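Local structure of YcgJ protein (Bacillus subtilis, 1XXL) at residues D210-T215 with C226-L231. The protein is of unconfirmed function but probably acts as an S-adenosylmethionine-dependent methyltransferase. Sequence-based numbering, arbitrary orientation.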
loop_
_atom_site.group_PDB
_atom_site.type_symbol
_atom_site.label_atom_id
_atom_site.label_comp_id
_atom_site.label_asym_id
_atom_site.label_seq_id
_atom_site.Cartn_x
_atom_site.Cartn_y
_atom_site.Cartn_z
ATOM N N ASP A 210 7.789 -22.315 -0.159
ATOM C CA ASP A 210 8.717 -21.799 -1.174
ATOM C C ASP A 210 8.377 -20.350 -1.539
ATOM O O ASP A 210 9.218 -19.471 -1.479
ATOM C CB ASP A 210 8.661 -22.713 -2.419
ATOM C CG ASP A 210 9.627 -22.272 -3.549
ATOM O OD1 ASP A 210 10.788 -21.857 -3.251
ATOM O OD2 ASP A 210 9.219 -22.350 -4.750
ATOM N N THR A 211 7.129 -20.102 -1.904
ATOM C CA THR A 211 6.708 -18.784 -2.354
ATOM C C THR A 211 6.905 -17.723 -1.279
ATOM O O THR A 211 7.343 -16.623 -1.571
ATOM C CB THR A 211 5.219 -18.803 -2.774
ATOM O OG1 THR A 211 5.056 -19.700 -3.886
ATOM C CG2 THR A 211 4.738 -17.412 -3.179
ATOM N N PHE A 212 6.570 -18.048 -0.036
ATOM C CA PHE A 212 6.609 -17.058 1.047
ATOM C C PHE A 212 7.812 -17.229 1.989
ATOM O O PHE A 212 7.811 -16.683 3.080
ATOM C CB PHE A 212 5.272 -17.036 1.821
ATOM C CG PHE A 212 4.084 -16.729 0.947
ATOM C CD1 PHE A 212 3.929 -15.474 0.390
ATOM C CD2 PHE A 212 3.150 -17.714 0.629
ATOM C CE1 PHE A 212 2.859 -15.196 -0.418
ATOM C CE2 PHE A 212 2.080 -17.432 -0.195
ATOM C CZ PHE A 212 1.934 -16.179 -0.711
ATOM N N CYS A 213 8.820 -17.995 1.556
ATOM C CA CYS A 213 10.110 -18.073 2.234
ATOM C C CYS A 213 9.959 -18.302 3.733
ATOM O O CYS A 213 10.531 -17.584 4.546
ATOM C CB CYS A 213 10.892 -16.796 1.998
ATOM S SG CYS A 213 11.072 -16.370 0.263
ATOM N N ILE A 214 9.191 -19.318 4.091
ATOM C CA ILE A 214 8.835 -19.561 5.479
ATOM C C ILE A 214 9.989 -20.226 6.216
ATOM O O ILE A 214 10.479 -21.291 5.821
ATOM C CB ILE A 214 7.539 -20.393 5.586
ATOM C CG1 ILE A 214 6.374 -19.612 5.002
ATOM C CG2 ILE A 214 7.197 -20.730 7.051
ATOM C CD1 ILE A 214 5.024 -20.431 4.964
ATOM N N THR A 215 10.440 -19.573 7.280
ATOM C CA THR A 215 11.501 -20.107 8.127
ATOM C C THR A 215 10.930 -20.314 9.542
ATOM O O THR A 215 10.299 -19.411 10.085
ATOM C CB THR A 215 12.740 -19.176 8.138
ATOM O OG1 THR A 215 13.268 -19.076 6.804
ATOM C CG2 THR A 215 13.841 -19.732 9.048
ATOM N N CYS A 226 8.379 -14.063 3.808
ATOM C CA CYS A 226 8.378 -12.944 2.896
ATOM C C CYS A 226 7.020 -12.763 2.273
ATOM O O CYS A 226 6.355 -13.733 1.915
ATOM C CB CYS A 226 9.394 -13.130 1.770
ATOM S SG CYS A 226 11.150 -13.009 2.264
ATOM N N LEU A 227 6.638 -11.509 2.125
ATOM C CA LEU A 227 5.489 -11.119 1.359
ATOM C C LEU A 227 5.985 -10.724 -0.038
ATOM O O LEU A 227 7.174 -10.490 -0.232
ATOM C CB LEU A 227 4.774 -9.953 2.031
ATOM C CG LEU A 227 3.597 -10.181 2.995
ATOM C CD1 LEU A 227 3.382 -11.579 3.514
ATOM C CD2 LEU A 227 3.563 -9.171 4.107
ATOM N N LYS A 228 5.069 -10.698 -1.010
ATOM C CA LYS A 228 5.391 -10.289 -2.384
ATOM C C LYS A 228 5.006 -8.834 -2.592
ATOM O O LYS A 228 3.827 -8.490 -2.520
ATOM C CB LYS A 228 4.628 -11.150 -3.396
ATOM C CG LYS A 228 4.591 -12.632 -3.103
ATOM C CD LYS A 228 5.954 -13.215 -2.824
ATOM C CE LYS A 228 6.736 -13.416 -4.056
ATOM N NZ LYS A 228 7.846 -14.402 -3.748
ATOM N N ALA A 229 5.989 -7.985 -2.853
ATOM C CA ALA A 229 5.771 -6.541 -2.935
ATOM C C ALA A 229 6.046 -6.071 -4.323
ATOM O O ALA A 229 6.813 -6.697 -5.058
ATOM C CB ALA A 229 6.662 -5.831 -1.960
ATOM N N ILE A 230 5.404 -4.965 -4.687
ATOM C CA ILE A 230 5.570 -4.386 -6.004
ATOM C C ILE A 230 5.378 -2.865 -5.977
ATOM O O ILE A 230 4.672 -2.337 -5.128
ATOM C CB ILE A 230 4.572 -5.072 -6.988
ATOM C CG1 ILE A 230 4.951 -4.786 -8.438
ATOM C CG2 ILE A 230 3.139 -4.686 -6.623
ATOM C CD1 ILE A 230 4.119 -5.587 -9.492
ATOM N N LEU A 231 6.021 -2.169 -6.911
ATOM C CA LEU A 231 5.606 -0.830 -7.300
ATOM C C LEU A 231 5.030 -0.931 -8.684
ATOM O O LEU A 231 5.718 -1.360 -9.634
ATOM C CB LEU A 231 6.748 0.182 -7.304
ATOM C CG LEU A 231 6.415 1.537 -7.982
ATOM C CD1 LEU A 231 5.287 2.254 -7.284
ATOM C CD2 LEU A 231 7.655 2.460 -8.015
#
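K228 and F212 cross their side chains at about a right angle where the C-terminal end of helix 206-211 meets strand 222-236, a worked example of how a helix end is tied to a neighbouring strand. The lysine chain brings CG within 4.1 Å of F212 CE1 and bends at chi2 (-51°) and chi3 (-77°), which swing CD and CE round; NZ, at the end of the chain, donates to T211 O at 3.2 Å, in the plane of that carbonyl. N175 OD1 of strand 166-179 is hydrogen-bonded to K228 NZ as well. On the F212 ring itself, CG2 of T211 lies 3.8 Å above the plane, over its centre, while C226 O sits at the edge, in plane, 3.4 Å from F212 CD1. The backbones join through C226 N, which donates to F212 O at 2.8 Å, nearly straight at the hydrogen (170°) but from above the carbonyl plane. Beyond this bond, C213 and C226 touch without a disulfide, C213 SG 3.9 Å from C226 SG. C213, with positive phi, is the C-prime residue of a Schellman motif that closes the helix. V137 of helix 131-144 touches F212. An alanine in place of this lysine would probably leave T211 O and N175 OD1 without their ammonium partner and open a gap beside the F212 ring. The helix end, where T211 is the last helical residue, is electronegative and would probably stabilise the lysine's positive charge.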